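Local coordinates for flagellar motor switch protein fliG (Aquifex aeolicus, PDB 3HJL) that probably forms part of the rotor-mounted switch complex at the base of the flagellum, which helps set the direction of flagellar rotation, at residues 128-133 and 161-166. Sequence-based numbering, arbitrary orientation.
Sequences EHPQTI and VKRIAT
Arg163 reaches from helix 154-166 across the start of helix 130-137 to touch His129, Pro130 and Gln131, joining the arginine of the EHPQR motif to its His, Pro and Gln on the surface of the FliG middle domain. Its NE gives a weak, bent hydrogen bond to Gln131 OE1 (3.2 Å, N-H...O 124°), the oxygen lying at the guanidinium edge while the amide plane stands 74° from that of the guanidinium. The same oxygen also rests on the arginine's aliphatic chain, 3.2 Å from Arg163 CD. Farther out, Arg163 NH1 packs 3.6 Å from Pro130 CB, and the His129 ring, steeply turned, sets CE1 over one guanidinium face, 3.9 Å from Arg163 NH2. The stronger polar partner of Arg163 is Glu159, one helical turn back, which forms a salt bridge with NH1. Replacing Arg163 by an alanine would probably leave Glu159 with Lys162 but without this charge, deprive Gln131 OE1 of its weak donor, and open a gap beside Pro130 CB. Behind this shell, His129 occupies the N-cap of helix 130-137. Its chi1 of -172° sets the ring beside the carbonyl carbon, where ND1 accepts from Gln131 N at 3.1 Å, the nitrogen tilted from the imidazole plane.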
loop_
_atom_site.group_PDB
_atom_site.type_symbol
_atom_site.label_atom_id
_atom_site.label_comp_id
_atom_site.label_asym_id
_atom_site.label_seq_id
_atom_site.Cartn_x
_atom_site.Cartn_y
_atom_site.Cartn_z
ATOM N N GLU A 128 13.312 -7.407 -17.720
ATOM C CA GLU A 128 12.270 -8.339 -17.322
ATOM C C GLU A 128 12.308 -9.526 -18.291
ATOM O O GLU A 128 12.893 -9.432 -19.375
ATOM C CB GLU A 128 10.903 -7.635 -17.367
ATOM C CG GLU A 128 9.864 -8.188 -16.415
ATOM C CD GLU A 128 10.143 -7.896 -14.938
ATOM O OE1 GLU A 128 11.000 -7.033 -14.615
ATOM O OE2 GLU A 128 9.466 -8.530 -14.095
ATOM N N HIS A 129 11.733 -10.653 -17.886
ATOM C CA HIS A 129 11.689 -11.827 -18.748
ATOM C C HIS A 129 10.837 -11.488 -19.988
ATOM O O HIS A 129 9.817 -10.834 -19.841
ATOM C CB HIS A 129 11.081 -13.014 -18.003
ATOM C CG HIS A 129 11.167 -14.304 -18.755
ATOM N ND1 HIS A 129 10.234 -14.678 -19.693
ATOM C CD2 HIS A 129 12.074 -15.308 -18.707
ATOM C CE1 HIS A 129 10.574 -15.845 -20.211
ATOM N NE2 HIS A 129 11.673 -16.261 -19.611
ATOM N N PRO A 130 11.272 -11.896 -21.211
ATOM C CA PRO A 130 10.518 -11.551 -22.438
ATOM C C PRO A 130 9.019 -11.904 -22.428
ATOM O O PRO A 130 8.216 -11.175 -23.018
ATOM C CB PRO A 130 11.246 -12.339 -23.526
ATOM C CG PRO A 130 12.625 -12.487 -23.023
ATOM C CD PRO A 130 12.509 -12.636 -21.536
ATOM N N GLN A 131 8.669 -13.037 -21.816
ATOM C CA GLN A 131 7.263 -13.441 -21.623
ATOM C C GLN A 131 6.470 -12.451 -20.762
ATOM O O GLN A 131 5.284 -12.240 -20.998
ATOM C CB GLN A 131 7.187 -14.849 -21.009
ATOM C CG GLN A 131 5.765 -15.472 -20.970
ATOM C CD GLN A 131 5.186 -15.733 -22.350
ATOM O OE1 GLN A 131 5.922 -15.845 -23.320
ATOM N NE2 GLN A 131 3.858 -15.850 -22.436
ATOM N N THR A 132 7.125 -11.879 -19.753
ATOM C CA THR A 132 6.529 -10.839 -18.897
ATOM C C THR A 132 6.273 -9.544 -19.681
ATOM O O THR A 132 5.233 -8.895 -19.495
ATOM C CB THR A 132 7.460 -10.521 -17.695
ATOM O OG1 THR A 132 7.831 -11.749 -17.054
ATOM C CG2 THR A 132 6.788 -9.606 -16.687
ATOM N N ILE A 133 7.222 -9.178 -20.551
ATOM C CA ILE A 133 7.087 -7.975 -21.388
ATOM C C ILE A 133 5.931 -8.174 -22.384
ATOM O O ILE A 133 5.104 -7.279 -22.567
ATOM C CB ILE A 133 8.386 -7.640 -22.175
ATOM C CG1 ILE A 133 9.604 -7.513 -21.235
ATOM C CG2 ILE A 133 8.204 -6.332 -22.953
ATOM C CD1 ILE A 133 10.914 -7.185 -21.941
ATOM N N VAL A 161 7.546 -9.631 -29.549
ATOM C CA VAL A 161 6.487 -9.740 -30.563
ATOM C C VAL A 161 6.151 -11.204 -30.895
ATOM O O VAL A 161 4.982 -11.540 -31.101
ATOM C CB VAL A 161 6.859 -8.990 -31.872
ATOM C CG1 VAL A 161 5.808 -9.239 -32.949
ATOM C CG2 VAL A 161 7.007 -7.493 -31.613
ATOM N N LYS A 162 7.176 -12.056 -30.956
ATOM C CA LYS A 162 6.997 -13.499 -31.173
ATOM C C LYS A 162 6.191 -14.125 -30.039
ATOM O O LYS A 162 5.350 -14.993 -30.276
ATOM C CB LYS A 162 8.360 -14.196 -31.264
ATOM C CG LYS A 162 8.301 -15.699 -31.612
ATOM C CD LYS A 162 9.635 -16.417 -31.367
ATOM C CE LYS A 162 9.864 -16.692 -29.872
ATOM N NZ LYS A 162 11.127 -17.438 -29.604
ATOM N N ARG A 163 6.507 -13.726 -28.809
ATOM C CA ARG A 163 5.815 -14.229 -27.622
ATOM C C ARG A 163 4.392 -13.686 -27.508
ATOM O O ARG A 163 3.501 -14.397 -27.050
ATOM C CB ARG A 163 6.624 -13.958 -26.353
ATOM C CG ARG A 163 7.785 -14.933 -26.167
ATOM C CD ARG A 163 8.501 -14.713 -24.853
ATOM N NE ARG A 163 8.986 -15.981 -24.280
ATOM C CZ ARG A 163 10.243 -16.428 -24.294
ATOM N NH1 ARG A 163 11.238 -15.716 -24.811
ATOM N NH2 ARG A 163 10.519 -17.609 -23.742
ATOM N N ILE A 164 4.186 -12.433 -27.914
ATOM C CA ILE A 164 2.841 -11.879 -28.038
ATOM C C ILE A 164 2.035 -12.707 -29.045
ATOM O O ILE A 164 0.885 -13.052 -28.779
ATOM C CB ILE A 164 2.846 -10.392 -28.493
ATOM C CG1 ILE A 164 3.389 -9.476 -27.379
ATOM C CG2 ILE A 164 1.405 -9.936 -28.852
ATOM C CD1 ILE A 164 3.739 -8.049 -27.854
ATOM N N ALA A 165 2.664 -13.036 -30.179
ATOM C CA ALA A 165 2.050 -13.848 -31.241
ATOM C C ALA A 165 1.560 -15.218 -30.763
ATOM O O ALA A 165 0.517 -15.703 -31.213
ATOM C CB ALA A 165 3.042 -14.028 -32.416
ATOM N N THR A 166 2.325 -15.842 -29.873
ATOM C CA THR A 166 2.008 -17.174 -29.370
ATOM C C THR A 166 0.990 -17.180 -28.214
ATOM O O THR A 166 0.524 -18.252 -27.827
ATOM C CB THR A 166 3.294 -17.912 -28.925
ATOM O OG1 THR A 166 3.938 -17.169 -27.884
ATOM C CG2 THR A 166 4.248 -18.052 -30.086
#